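Local coordinates for protein glucanase (Klebsiella pneumoniae, PDB 5GY3) that probably hydrolyses internal beta-1,4-glucosidic linkages of cellulose, lichenin and cereal beta-glucans, as a family 8 glycoside hydrolase, at residues His28-Gly33 with Asp89-Trp94; Asn64-Trp69 with Lys82-Asp87; Leu148-Phe153 with Ile219-Tyr224; Pro192-Ala197 with Arg213-Ala218. One frame throughout, in Å; residues are numbered along the deposited sequence.

Contacts 1 and 2 share helix 86-103, whose first turn carries Asp87, the predicted nucleophile, and contacts 3 and 4 approach the same carboxylate from the chain's later half. Contacts 1 and 2 have centres about 10 Å apart; Thr29 N lies 3.0 Å from Trp69 O, and one water belongs to both. Contacts 3 and 4, with centres about 8 Å apart, meet where Asn149 ND2 reaches Asp217 OD2 at 2.8 Å. Contact 3 links the two halves: Arg220 NH1 is 3.5 Å from Glu30 OE1 of contact 1, and Tyr152 CE1 is 3.5 Å from Asp87 OD2 of contact 2. Contacts 2 and 4 do not touch; their centres are about 20 Å apart.

Contact 1 (His28-Gly33 with Asp89-Trp94); sequences HTEGQG and DTLIAW
Two neighbouring helices of the (alpha/alpha)6 barrel of the family 8 glycoside hydrolases, 29-41 and 86-103, run side by side here, with Thr29 and Gly33 of the first against Leu91 and Ile92 of the second. Their short axis segments approach to 7.8 Å and diverge by only 18°, a near-parallel pair. Gly33 brings its bare CA against the second helix, 3.9 Å from Leu91 CB and packed on Ile92 CG1. Ile92 sends CG1 to the side of its own backbone N (chi1 -69°), and the extended chain then carries CD1 to Thr29, where it meets CB at 3.8 Å and CG2 almost as closely; the two side chains cross at about a right angle. Leu91 CD1 rests on the backbone of Glu30, 4.1 Å from its O. No direct hydrogen bond joins the two segments, but a water bridges them, 2.9 Å from Thr29 OG1 and within hydrogen-bonding distance of Asp89 OD1, while Asp89 OD2 is bonded to Asn84 ND2. At the start of the first helix His28 is the N-cap: ND1 accepts from Gly31 N at 2.9 Å, with the donor close to the plane of the imidazole. The carboxylate of Glu30 lies near Asp87, and its OE2 is bonded to Tyr293 OH. Around the pair, Ile92 also packs on Trp52 and Thr55 of helix 45-59, Leu91 extends the seam to Phe34 and Leu37 farther along helix 29-41, and Trp94 leans on helix 155-164.

Contact 2 (Asn64-Trp69 with Lys82-Asp87); sequences NGLFYW and KNNASD
Trp69 and Tyr68 pack against the backbone of 82-85 on the tight side of this contact, where the two segments run at about a right angle. Trp69 N donates to Asn83 O at 3.1 Å, in the plane of that carbonyl though with a bent N-H...O angle of 141°. The same oxygen lies at the indole edge, 3.3 Å from Trp69 CD1, and Trp69 CB touches Ala85 CB at 3.6 Å. At the edge of the phenol ring, Tyr68 CD1 meets Lys82 O at 3.4 Å. Phe67 O is close to Asn84 CA; a water lies 2.7 Å from Phe67 O and accepts from Ala85 N. Residues 82-85 lead into the first turn of helix 86-103, with Ala85 as N-cap; that turn bears Asp87, the predicted nucleophile. Asn64 closes an Asx turn through OD1 to Leu66 N (2.9 Å), and Leu66 CD1 lies against the amide of Asn84. The looser side is formed by exposed Lys82. Its chain, bent at chi2 (-64°), lays CD over one face of the Tyr68 ring toward the rim, with NZ in a cation-pi position 5.0 Å from the ring centroid. Water occupies the outer margin, accepting from Lys82 NZ and lying 3.3 Å from Tyr68 OH, while NZ also bonds to Ile79 O.

Contact 3 (Leu148-Phe153 with Ile219-Tyr224); sequences LNPSYF and IRIPLY
Ser151 meets Arg220, Ile221 and Tyr224 in the short 3-10 segment 150-152 between strand 145-148 and helix 155-164. Its OG sits between the backbone N and carbonyl carbon (chi1 84°), a rotamer that lets it donate back to Asn149 OD1 at 2.6 Å, from above the plane of that amide, while Arg220 NH2 lies 2.9 Å away. The arginine chain bends at chi3 (-54°), bringing NH2 to Ser151 OG and the guanidinium edge to Tyr152 CE1, with the two flat groups 37° apart. Ile221 is extended: CG1 reaches Ser151 CA at 3.7 Å, and CD1 continues to Pro150 CB at 3.8 Å. Tyr224 turns its edge to the 3-10 segment, CE2 lying 3.2 Å from Ser151 O in the ring plane. That carbonyl accepts from a water which receives Tyr224 OH at 2.9 Å and, weakly, Arg220 NE. Arg220 also makes long, weak ion pairs with Glu30, Asp217 and Asp87, which places this contact beside the predicted active site. Behind it, helix 220-228 packs through Leu223 on helices 268-278 and 293-307, and Ile221 meets Trp238 of helix 236-243.

Contact 4 (Pro192-Ala197 with Arg213-Ala218); sequences PSDWVA and RMSFDA
Asp194 reaches from the loop before strand 196-199 into the turn that follows strand 213-214. Its backbone comes in first, N donating to Arg213 O at 2.8 Å. CB then passes that carbonyl and lies 3.9 Å from Asp217 CB, and with CG set beside its own backbone N (chi1 -68°) the carboxylate enters the turn formed by residues 215-218. OD1 takes two firm backbone bonds from opposite faces of the carboxylate: Ser215 N at 3.1 Å, 39° out of the plane, and Ala218 N at 2.9 Å, on the anti side. Asp217 N adds a weak third. Asp194 OD2 accepts from a water whose oxygen is 2.6 Å away; the same water receives Phe216 N, weakly. Beside this grip, Pro192 O lies against Met214 CG at 3.3 Å, buried and without a polar partner. Trp195 stacks on Trp210 and stands obliquely to Asp217, whose OD2 is hydrogen-bonded to Asn149 ND2; the nearest approach, Trp195 NE1 to Asp217 OD2, is 3.9 Å. One carboxylate thus satisfies several amides of a turn that lacks regular helical bonds, and the converging N-H groups would be expected to stabilise its negative charge.

Contact 1 (His28-Gly33 with Asp89-Trp94)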
loop_
_atom_site.group_PDB
_atom_site.type_symbol
_atom_site.label_atom_id
_atom_site.label_comp_id
_atom_site.label_asym_id
_atom_site.label_seq_id
_atom_site.Cartn_x
_atom_site.Cartn_y
_atom_site.Cartn_z
ATOM N N HIS A 28 10.388 4.512 -5.684
ATOM C CA HIS A 28 9.794 4.973 -4.441
ATOM C C HIS A 28 9.694 3.807 -3.470
ATOM O O HIS A 28 9.903 2.647 -3.833
ATOM C CB HIS A 28 8.428 5.622 -4.677
ATOM C CG HIS A 28 7.607 4.952 -5.731
ATOM N ND1 HIS A 28 7.128 3.666 -5.599
ATOM C CD2 HIS A 28 7.183 5.390 -6.942
ATOM C CE1 HIS A 28 6.438 3.342 -6.680
ATOM N NE2 HIS A 28 6.457 4.370 -7.511
ATOM N N THR A 29 9.386 4.132 -2.214
ATOM C CA THR A 29 9.394 3.087 -1.194
ATOM C C THR A 29 8.229 2.123 -1.362
ATOM O O THR A 29 8.358 0.943 -1.013
ATOM C CB THR A 29 9.418 3.709 0.202
ATOM O OG1 THR A 29 8.410 4.721 0.315
ATOM C CG2 THR A 29 10.768 4.345 0.441
ATOM N N GLU A 30 7.105 2.582 -1.917
ATOM C CA GLU A 30 6.061 1.647 -2.321
ATOM C C GLU A 30 6.608 0.618 -3.306
ATOM O O GLU A 30 6.384 -0.587 -3.152
ATOM C CB GLU A 30 4.878 2.402 -2.941
ATOM C CG GLU A 30 3.929 1.489 -3.693
ATOM C CD GLU A 30 2.962 2.235 -4.594
ATOM O OE1 GLU A 30 2.167 3.038 -4.063
ATOM O OE2 GLU A 30 3.005 2.019 -5.829
ATOM N N GLY A 31 7.331 1.082 -4.329
ATOM C CA GLY A 31 7.851 0.161 -5.330
ATOM C C GLY A 31 8.893 -0.794 -4.774
ATOM O O GLY A 31 8.864 -1.995 -5.067
ATOM N N GLN A 32 9.833 -0.277 -3.979
ATOM C CA GLN A 32 10.813 -1.154 -3.339
ATOM C C GLN A 32 10.128 -2.158 -2.421
ATOM O O GLN A 32 10.452 -3.349 -2.442
ATOM C CB GLN A 32 11.838 -0.339 -2.552
ATOM C CG GLN A 32 12.602 0.691 -3.363
ATOM C CD GLN A 32 13.252 0.108 -4.609
ATOM O OE1 GLN A 32 12.868 0.447 -5.729
ATOM N NE2 GLN A 32 14.247 -0.768 -4.422
ATOM N N GLY A 33 9.171 -1.695 -1.607
ATOM C CA GLY A 33 8.502 -2.592 -0.675
ATOM C C GLY A 33 7.656 -3.644 -1.366
ATOM O O GLY A 33 7.676 -4.819 -0.982
ATOM N N ASP A 89 7.285 2.621 3.957
ATOM C CA ASP A 89 8.031 2.135 5.120
ATOM C C ASP A 89 7.433 0.840 5.651
ATOM O O ASP A 89 8.160 -0.081 6.042
ATOM C CB ASP A 89 8.025 3.152 6.266
ATOM C CG ASP A 89 8.483 4.549 5.864
ATOM O OD1 ASP A 89 9.453 4.696 5.091
ATOM O OD2 ASP A 89 7.875 5.510 6.381
ATOM N N THR A 90 6.103 0.783 5.726
ATOM C CA THR A 90 5.424 -0.406 6.230
ATOM C C THR A 90 5.696 -1.614 5.344
ATOM O O THR A 90 5.978 -2.714 5.841
ATOM C CB THR A 90 3.917 -0.132 6.306
ATOM O OG1 THR A 90 3.660 0.906 7.260
ATOM C CG2 THR A 90 3.147 -1.378 6.680
ATOM N N LEU A 91 5.580 -1.432 4.023
ATOM C CA LEU A 91 5.767 -2.544 3.095
ATOM C C LEU A 91 7.177 -3.100 3.189
ATOM O O LEU A 91 7.376 -4.326 3.156
ATOM C CB LEU A 91 5.484 -2.075 1.668
ATOM C CG LEU A 91 4.023 -1.716 1.397
ATOM C CD1 LEU A 91 3.919 -0.893 0.120
ATOM C CD2 LEU A 91 3.189 -2.981 1.304
ATOM N N ILE A 92 8.163 -2.207 3.304
ATOM C CA ILE A 92 9.558 -2.615 3.465
ATOM C C ILE A 92 9.733 -3.416 4.750
ATOM O O ILE A 92 10.348 -4.488 4.752
ATOM C CB ILE A 92 10.482 -1.382 3.433
ATOM C CG1 ILE A 92 10.508 -0.761 2.025
ATOM C CG2 ILE A 92 11.891 -1.755 3.908
ATOM C CD1 ILE A 92 11.024 0.714 1.967
ATOM N N ALA A 93 9.200 -2.904 5.867
ATOM C CA ALA A 93 9.353 -3.612 7.135
ATOM C C ALA A 93 8.637 -4.954 7.101
ATOM O O ALA A 93 9.095 -5.932 7.705
ATOM C CB ALA A 93 8.825 -2.759 8.293
ATOM N N TRP A 94 7.486 -5.002 6.435
ATOM C CA TRP A 94 6.724 -6.241 6.320
ATOM C C TRP A 94 7.473 -7.259 5.472
ATOM O O TRP A 94 7.566 -8.438 5.839
ATOM C CB TRP A 94 5.353 -5.924 5.711
ATOM C CG TRP A 94 4.383 -7.047 5.698
ATOM C CD1 TRP A 94 4.365 -8.149 6.517
ATOM C CD2 TRP A 94 3.261 -7.172 4.830
ATOM N NE1 TRP A 94 3.291 -8.950 6.202
ATOM C CE2 TRP A 94 2.596 -8.368 5.172
ATOM C CE3 TRP A 94 2.744 -6.382 3.794
ATOM C CZ2 TRP A 94 1.455 -8.803 4.502
ATOM C CZ3 TRP A 94 1.595 -6.810 3.141
ATOM C CH2 TRP A 94 0.961 -8.003 3.505
HETATM O O HOH W 1 9.016 6.182 2.760
#

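Contact 2 (Asn64-Trp69 with Lys82-Asp87)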
loop_
_atom_site.group_PDB
_atom_site.type_symbol
_atom_site.label_atom_id
_atom_site.label_comp_id
_atom_site.label_asym_id
_atom_site.label_seq_id
_atom_site.Cartn_x
_atom_site.Cartn_y
_atom_site.Cartn_z
ATOM N N ASN A 64 15.281 9.455 11.709
ATOM C CA ASN A 64 14.169 8.761 12.342
ATOM C C ASN A 64 14.065 7.288 11.971
ATOM O O ASN A 64 13.151 6.622 12.454
ATOM C CB ASN A 64 12.832 9.476 12.032
ATOM C CG ASN A 64 12.530 9.571 10.544
ATOM O OD1 ASN A 64 13.036 8.792 9.731
ATOM N ND2 ASN A 64 11.679 10.526 10.180
ATOM N N GLY A 65 14.969 6.754 11.150
ATOM C CA GLY A 65 14.921 5.346 10.800
ATOM C C GLY A 65 13.949 4.975 9.699
ATOM O O GLY A 65 13.858 3.785 9.355
ATOM N N LEU A 66 13.220 5.940 9.132
ATOM C CA LEU A 66 12.300 5.665 8.041
ATOM C C LEU A 66 13.037 5.915 6.720
ATOM O O LEU A 66 14.269 5.899 6.678
ATOM C CB LEU A 66 11.027 6.493 8.225
ATOM C CG LEU A 66 10.259 6.154 9.515
ATOM C CD1 LEU A 66 9.133 7.149 9.728
ATOM C CD2 LEU A 66 9.713 4.737 9.406
ATOM N N PHE A 67 12.312 6.130 5.628
ATOM C CA PHE A 67 12.935 6.212 4.315
ATOM C C PHE A 67 12.383 7.401 3.543
ATOM O O PHE A 67 11.164 7.593 3.488
ATOM C CB PHE A 67 12.702 4.919 3.518
ATOM C CG PHE A 67 13.200 3.690 4.219
ATOM C CD1 PHE A 67 12.386 3.001 5.101
ATOM C CD2 PHE A 67 14.493 3.239 4.018
ATOM C CE1 PHE A 67 12.859 1.871 5.769
ATOM C CE2 PHE A 67 14.968 2.108 4.671
ATOM C CZ PHE A 67 14.153 1.432 5.553
ATOM N N TYR A 68 13.274 8.183 2.926
ATOM C CA TYR A 68 12.841 9.138 1.907
ATOM C C TYR A 68 12.027 8.406 0.848
ATOM O O TYR A 68 12.432 7.345 0.366
ATOM C CB TYR A 68 14.057 9.815 1.269
ATOM C CG TYR A 68 15.012 10.416 2.274
ATOM C CD1 TYR A 68 14.560 11.295 3.250
ATOM C CD2 TYR A 68 16.364 10.104 2.250
ATOM C CE1 TYR A 68 15.429 11.853 4.168
ATOM C CE2 TYR A 68 17.242 10.653 3.170
ATOM C CZ TYR A 68 16.769 11.527 4.126
ATOM O OH TYR A 68 17.637 12.078 5.045
ATOM N N TRP A 69 10.866 8.960 0.489
ATOM C CA TRP A 69 9.895 8.135 -0.222
ATOM C C TRP A 69 10.150 8.035 -1.719
ATOM O O TRP A 69 9.706 7.064 -2.327
ATOM C CB TRP A 69 8.467 8.643 0.006
ATOM C CG TRP A 69 8.098 9.861 -0.805
ATOM C CD1 TRP A 69 8.451 11.154 -0.548
ATOM C CD2 TRP A 69 7.285 9.893 -1.992
ATOM N NE1 TRP A 69 7.909 11.993 -1.503
ATOM C CE2 TRP A 69 7.193 11.241 -2.400
ATOM C CE3 TRP A 69 6.628 8.910 -2.749
ATOM C CZ2 TRP A 69 6.474 11.632 -3.533
ATOM C CZ3 TRP A 69 5.915 9.300 -3.873
ATOM C CH2 TRP A 69 5.841 10.649 -4.250
ATOM N N LYS A 82 12.388 15.197 1.352
ATOM C CA LYS A 82 12.952 14.507 2.501
ATOM C C LYS A 82 11.893 13.863 3.392
ATOM O O LYS A 82 12.223 13.409 4.492
ATOM C CB LYS A 82 13.802 15.482 3.318
ATOM C CG LYS A 82 14.904 16.139 2.508
ATOM C CD LYS A 82 15.913 15.104 2.029
ATOM C CE LYS A 82 16.990 15.741 1.158
ATOM N NZ LYS A 82 17.911 14.701 0.613
ATOM N N ASN A 83 10.646 13.790 2.940
ATOM C CA ASN A 83 9.596 13.164 3.728
ATOM C C ASN A 83 9.517 11.679 3.395
ATOM O O ASN A 83 10.013 11.217 2.364
ATOM C CB ASN A 83 8.245 13.838 3.471
ATOM C CG ASN A 83 7.279 13.727 4.658
ATOM O OD1 ASN A 83 7.680 13.536 5.815
ATOM N ND2 ASN A 83 5.991 13.872 4.367
ATOM N N ASN A 84 8.887 10.930 4.291
ATOM C CA ASN A 84 8.646 9.512 4.092
ATOM C C ASN A 84 7.224 9.310 3.585
ATOM O O ASN A 84 6.408 10.236 3.554
ATOM C CB ASN A 84 8.859 8.743 5.401
ATOM C CG ASN A 84 7.789 9.052 6.435
ATOM O OD1 ASN A 84 7.680 10.190 6.905
ATOM N ND2 ASN A 84 6.985 8.045 6.790
ATOM N N ALA A 85 6.934 8.081 3.180
ATOM C CA ALA A 85 5.575 7.665 2.862
ATOM C C ALA A 85 5.314 6.426 3.705
ATOM O O ALA A 85 5.970 5.396 3.518
ATOM C CB ALA A 85 5.393 7.381 1.368
ATOM N N SER A 86 4.383 6.536 4.654
ATOM C CA SER A 86 4.279 5.512 5.687
ATOM C C SER A 86 3.876 4.155 5.129
ATOM O O SER A 86 4.221 3.125 5.726
ATOM C CB SER A 86 3.303 5.965 6.768
ATOM O OG SER A 86 3.745 7.187 7.322
ATOM N N ASP A 87 3.145 4.115 4.009
ATOM C CA ASP A 87 2.839 2.806 3.446
ATOM C C ASP A 87 4.092 2.161 2.875
ATOM O O ASP A 87 4.267 0.946 2.989
ATOM C CB ASP A 87 1.710 2.878 2.404
ATOM C CG ASP A 87 2.054 3.698 1.160
ATOM O OD1 ASP A 87 2.879 4.642 1.221
ATOM O OD2 ASP A 87 1.440 3.393 0.099
HETATM O O HOH W 2 10.154 11.253 7.621
HETATM O O HOH W 1 9.016 6.182 2.760
HETATM O O HOH W 3 19.519 13.609 2.867
#

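Contact 3 (Leu148-Phe153 with Ile219-Tyr224)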
loop_
_atom_site.group_PDB
_atom_site.type_symbol
_atom_site.label_atom_id
_atom_site.label_comp_id
_atom_site.label_asym_id
_atom_site.label_seq_id
_atom_site.Cartn_x
_atom_site.Cartn_y
_atom_site.Cartn_z
ATOM N N LEU A 148 -5.367 12.048 6.009
ATOM C CA LEU A 148 -5.035 10.634 6.071
ATOM C C LEU A 148 -5.230 9.999 4.702
ATOM O O LEU A 148 -5.950 10.518 3.844
ATOM C CB LEU A 148 -5.914 9.920 7.098
ATOM C CG LEU A 148 -5.919 10.495 8.515
ATOM C CD1 LEU A 148 -6.882 9.691 9.378
ATOM C CD2 LEU A 148 -4.501 10.446 9.078
ATOM N N ASN A 149 -4.579 8.860 4.503
ATOM C CA ASN A 149 -4.758 8.071 3.289
ATOM C C ASN A 149 -5.119 6.662 3.747
ATOM O O ASN A 149 -4.243 5.916 4.217
ATOM C CB ASN A 149 -3.499 8.089 2.430
ATOM C CG ASN A 149 -3.720 7.458 1.072
ATOM O OD1 ASN A 149 -4.371 6.415 0.961
ATOM N ND2 ASN A 149 -3.200 8.093 0.027
ATOM N N PRO A 150 -6.396 6.278 3.695
ATOM C CA PRO A 150 -6.767 4.961 4.232
ATOM C C PRO A 150 -6.144 3.800 3.485
ATOM O O PRO A 150 -6.091 2.697 4.044
ATOM C CB PRO A 150 -8.304 4.940 4.125
ATOM C CG PRO A 150 -8.651 6.014 3.130
ATOM C CD PRO A 150 -7.583 7.083 3.352
ATOM N N SER A 151 -5.651 4.008 2.260
ATOM C CA SER A 151 -4.906 2.956 1.573
ATOM C C SER A 151 -3.526 2.725 2.182
ATOM O O SER A 151 -2.840 1.783 1.775
ATOM C CB SER A 151 -4.776 3.278 0.082
ATOM O OG SER A 151 -3.689 4.135 -0.199
ATOM N N TYR A 152 -3.107 3.554 3.142
ATOM C CA TYR A 152 -1.907 3.286 3.933
ATOM C C TYR A 152 -2.209 2.485 5.199
ATOM O O TYR A 152 -1.282 2.184 5.968
ATOM C CB TYR A 152 -1.194 4.590 4.339
ATOM C CG TYR A 152 -0.624 5.460 3.231
ATOM C CD1 TYR A 152 -1.035 5.327 1.910
ATOM C CD2 TYR A 152 0.330 6.427 3.524
ATOM C CE1 TYR A 152 -0.513 6.135 0.902
ATOM C CE2 TYR A 152 0.856 7.251 2.525
ATOM C CZ TYR A 152 0.428 7.095 1.220
ATOM O OH TYR A 152 0.932 7.886 0.221
ATOM N N PHE A 153 -3.473 2.132 5.446
ATOM C CA PHE A 153 -3.820 1.243 6.566
ATOM C C PHE A 153 -3.605 -0.199 6.105
ATOM O O PHE A 153 -4.539 -0.911 5.728
ATOM C CB PHE A 153 -5.268 1.417 7.023
ATOM C CG PHE A 153 -5.667 2.815 7.453
ATOM C CD1 PHE A 153 -4.753 3.853 7.571
ATOM C CD2 PHE A 153 -7.003 3.070 7.750
ATOM C CE1 PHE A 153 -5.176 5.135 7.962
ATOM C CE2 PHE A 153 -7.428 4.340 8.148
ATOM C CZ PHE A 153 -6.511 5.367 8.249
ATOM N N ILE A 219 -8.089 2.074 -4.273
ATOM C CA ILE A 219 -8.369 0.729 -4.767
ATOM C C ILE A 219 -7.528 -0.326 -4.048
ATOM O O ILE A 219 -7.885 -1.507 -4.051
ATOM C CB ILE A 219 -8.156 0.696 -6.297
ATOM C CG1 ILE A 219 -8.730 -0.589 -6.901
ATOM C CG2 ILE A 219 -6.675 0.815 -6.630
ATOM C CD1 ILE A 219 -10.203 -0.787 -6.592
ATOM N N ARG A 220 -6.428 0.062 -3.397
ATOM C CA ARG A 220 -5.668 -0.909 -2.616
ATOM C C ARG A 220 -6.378 -1.319 -1.329
ATOM O O ARG A 220 -6.002 -2.336 -0.735
ATOM C CB ARG A 220 -4.278 -0.354 -2.285
ATOM C CG ARG A 220 -3.387 -0.303 -3.503
ATOM C CD ARG A 220 -1.952 0.025 -3.137
ATOM N NE ARG A 220 -1.873 1.252 -2.348
ATOM C CZ ARG A 220 -1.584 2.449 -2.845
ATOM N NH1 ARG A 220 -1.345 2.580 -4.144
ATOM N NH2 ARG A 220 -1.529 3.512 -2.039
ATOM N N ILE A 221 -7.379 -0.551 -0.883
ATOM C CA ILE A 221 -8.056 -0.870 0.376
ATOM C C ILE A 221 -8.716 -2.243 0.332
ATOM O O ILE A 221 -8.494 -3.047 1.255
ATOM C CB ILE A 221 -9.038 0.263 0.741
ATOM C CG1 ILE A 221 -8.268 1.570 0.967
ATOM C CG2 ILE A 221 -9.920 -0.097 1.965
ATOM C CD1 ILE A 221 -9.162 2.838 1.066
ATOM N N PRO A 222 -9.525 -2.588 -0.677
ATOM C CA PRO A 222 -10.092 -3.943 -0.702
ATOM C C PRO A 222 -9.041 -5.018 -0.878
ATOM O O PRO A 222 -9.224 -6.144 -0.393
ATOM C CB PRO A 222 -11.072 -3.899 -1.883
ATOM C CG PRO A 222 -10.609 -2.739 -2.726
ATOM C CD PRO A 222 -10.085 -1.737 -1.746
ATOM N N LEU A 223 -7.940 -4.711 -1.562
ATOM C CA LEU A 223 -6.814 -5.634 -1.585
ATOM C C LEU A 223 -6.320 -5.919 -0.173
ATOM O O LEU A 223 -6.208 -7.079 0.231
ATOM C CB LEU A 223 -5.687 -5.068 -2.447
ATOM C CG LEU A 223 -4.312 -5.735 -2.322
ATOM C CD1 LEU A 223 -4.335 -7.199 -2.797
ATOM C CD2 LEU A 223 -3.303 -4.936 -3.129
ATOM N N TYR A 224 -6.030 -4.870 0.608
ATOM C CA TYR A 224 -5.491 -5.125 1.945
ATOM C C TYR A 224 -6.537 -5.748 2.865
ATOM O O TYR A 224 -6.201 -6.597 3.703
ATOM C CB TYR A 224 -4.947 -3.832 2.552
ATOM C CG TYR A 224 -3.749 -3.256 1.841
ATOM C CD1 TYR A 224 -2.744 -4.071 1.331
ATOM C CD2 TYR A 224 -3.619 -1.876 1.687
ATOM C CE1 TYR A 224 -1.630 -3.515 0.683
ATOM C CE2 TYR A 224 -2.530 -1.323 1.045
ATOM C CZ TYR A 224 -1.538 -2.141 0.542
ATOM O OH TYR A 224 -0.451 -1.560 -0.088
HETATM O O HOH W 4 -0.470 1.325 0.356
#

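Contact 4 (Pro192-Ala197 with Arg213-Ala218)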
loop_
_atom_site.group_PDB
_atom_site.type_symbol
_atom_site.label_atom_id
_atom_site.label_comp_id
_atom_site.label_asym_id
_atom_site.label_seq_id
_atom_site.Cartn_x
_atom_site.Cartn_y
_atom_site.Cartn_z
ATOM N N PRO A 192 -14.646 5.324 0.326
ATOM C CA PRO A 192 -13.674 6.365 0.682
ATOM C C PRO A 192 -12.882 6.849 -0.530
ATOM O O PRO A 192 -12.705 6.143 -1.523
ATOM C CB PRO A 192 -12.757 5.647 1.678
ATOM C CG PRO A 192 -12.716 4.242 1.147
ATOM C CD PRO A 192 -14.109 3.970 0.571
ATOM N N SER A 193 -12.397 8.083 -0.422
ATOM C CA SER A 193 -11.516 8.667 -1.427
ATOM C C SER A 193 -10.054 8.309 -1.140
ATOM O O SER A 193 -9.721 7.697 -0.118
ATOM C CB SER A 193 -11.703 10.183 -1.467
ATOM O OG SER A 193 -11.622 10.733 -0.160
ATOM N N ASP A 194 -9.177 8.680 -2.080
ATOM C CA ASP A 194 -7.740 8.478 -1.882
ATOM C C ASP A 194 -7.261 9.139 -0.593
ATOM O O ASP A 194 -6.469 8.558 0.162
ATOM C CB ASP A 194 -6.947 9.057 -3.061
ATOM C CG ASP A 194 -7.155 8.304 -4.368
ATOM O OD1 ASP A 194 -7.450 7.092 -4.356
ATOM O OD2 ASP A 194 -6.992 8.954 -5.436
ATOM N N TRP A 195 -7.708 10.363 -0.344
ATOM C CA TRP A 195 -7.287 11.150 0.805
ATOM C C TRP A 195 -8.511 11.600 1.582
ATOM O O TRP A 195 -9.497 12.055 0.997
ATOM C CB TRP A 195 -6.457 12.377 0.366
ATOM C CG TRP A 195 -5.223 11.987 -0.361
ATOM C CD1 TRP A 195 -5.089 11.783 -1.707
ATOM C CD2 TRP A 195 -3.931 11.755 0.210
ATOM N NE1 TRP A 195 -3.796 11.429 -2.003
ATOM C CE2 TRP A 195 -3.065 11.406 -0.843
ATOM C CE3 TRP A 195 -3.428 11.798 1.512
ATOM C CZ2 TRP A 195 -1.721 11.095 -0.633
ATOM C CZ3 TRP A 195 -2.093 11.505 1.717
ATOM C CH2 TRP A 195 -1.257 11.156 0.651
ATOM N N VAL A 196 -8.428 11.494 2.905
ATOM C CA VAL A 196 -9.544 11.775 3.801
ATOM C C VAL A 196 -9.068 12.712 4.896
ATOM O O VAL A 196 -8.053 12.445 5.544
ATOM C CB VAL A 196 -10.099 10.477 4.421
ATOM C CG1 VAL A 196 -11.160 10.790 5.511
ATOM C CG2 VAL A 196 -10.673 9.582 3.335
ATOM N N ALA A 197 -9.805 13.802 5.113
ATOM C CA ALA A 197 -9.509 14.713 6.210
ATOM C C ALA A 197 -10.280 14.282 7.453
ATOM O O ALA A 197 -11.518 14.175 7.427
ATOM C CB ALA A 197 -9.870 16.147 5.834
ATOM N N ARG A 213 -11.641 11.408 -5.304
ATOM C CA ARG A 213 -11.917 10.174 -6.016
ATOM C C ARG A 213 -11.438 8.984 -5.203
ATOM O O ARG A 213 -10.385 9.051 -4.560
ATOM C CB ARG A 213 -11.199 10.154 -7.368
ATOM C CG ARG A 213 -11.650 11.233 -8.331
ATOM C CD ARG A 213 -10.716 11.287 -9.526
ATOM N NE ARG A 213 -11.161 12.307 -10.476
ATOM C CZ ARG A 213 -10.573 12.526 -11.644
ATOM N NH1 ARG A 213 -9.521 11.796 -11.987
ATOM N NH2 ARG A 213 -11.037 13.466 -12.454
ATOM N N MET A 214 -12.238 7.918 -5.223
ATOM C CA MET A 214 -11.751 6.548 -5.095
ATOM C C MET A 214 -11.005 6.235 -6.383
ATOM O O MET A 214 -11.628 5.998 -7.421
ATOM C CB MET A 214 -12.912 5.573 -4.895
ATOM C CG MET A 214 -12.486 4.233 -4.263
ATOM S SD MET A 214 -11.436 3.264 -5.314
ATOM C CE MET A 214 -12.540 3.026 -6.714
ATOM N N SER A 215 -9.672 6.227 -6.335
ATOM C CA SER A 215 -8.910 5.942 -7.550
ATOM C C SER A 215 -7.671 5.105 -7.243
ATOM O O SER A 215 -7.788 4.042 -6.626
ATOM C CB SER A 215 -8.541 7.242 -8.282
ATOM O OG SER A 215 -7.664 8.048 -7.529
ATOM N N PHE A 216 -6.492 5.525 -7.695
ATOM C CA PHE A 216 -5.366 4.590 -7.715
ATOM C C PHE A 216 -4.783 4.295 -6.336
ATOM O O PHE A 216 -4.109 3.264 -6.182
ATOM C CB PHE A 216 -4.257 5.115 -8.631
ATOM C CG PHE A 216 -4.683 5.263 -10.056
ATOM C CD1 PHE A 216 -4.843 4.146 -10.860
ATOM C CD2 PHE A 216 -4.937 6.518 -10.590
ATOM C CE1 PHE A 216 -5.232 4.274 -12.182
ATOM C CE2 PHE A 216 -5.334 6.659 -11.915
ATOM C CZ PHE A 216 -5.483 5.536 -12.709
ATOM N N ASP A 217 -4.997 5.168 -5.348
ATOM C CA ASP A 217 -4.627 4.835 -3.975
ATOM C C ASP A 217 -5.701 3.965 -3.328
ATOM O O ASP A 217 -5.419 2.853 -2.853
ATOM C CB ASP A 217 -4.415 6.102 -3.140
ATOM C CG ASP A 217 -3.015 6.690 -3.284
ATOM O OD1 ASP A 217 -2.155 6.096 -3.977
ATOM O OD2 ASP A 217 -2.774 7.749 -2.678
ATOM N N ALA A 218 -6.946 4.447 -3.350
ATOM C CA ALA A 218 -8.015 3.832 -2.565
ATOM C C ALA A 218 -8.313 2.402 -2.994
ATOM O O ALA A 218 -8.737 1.591 -2.156
ATOM C CB ALA A 218 -9.278 4.687 -2.663
HETATM O O HOH W 5 -5.040 8.216 -7.017
#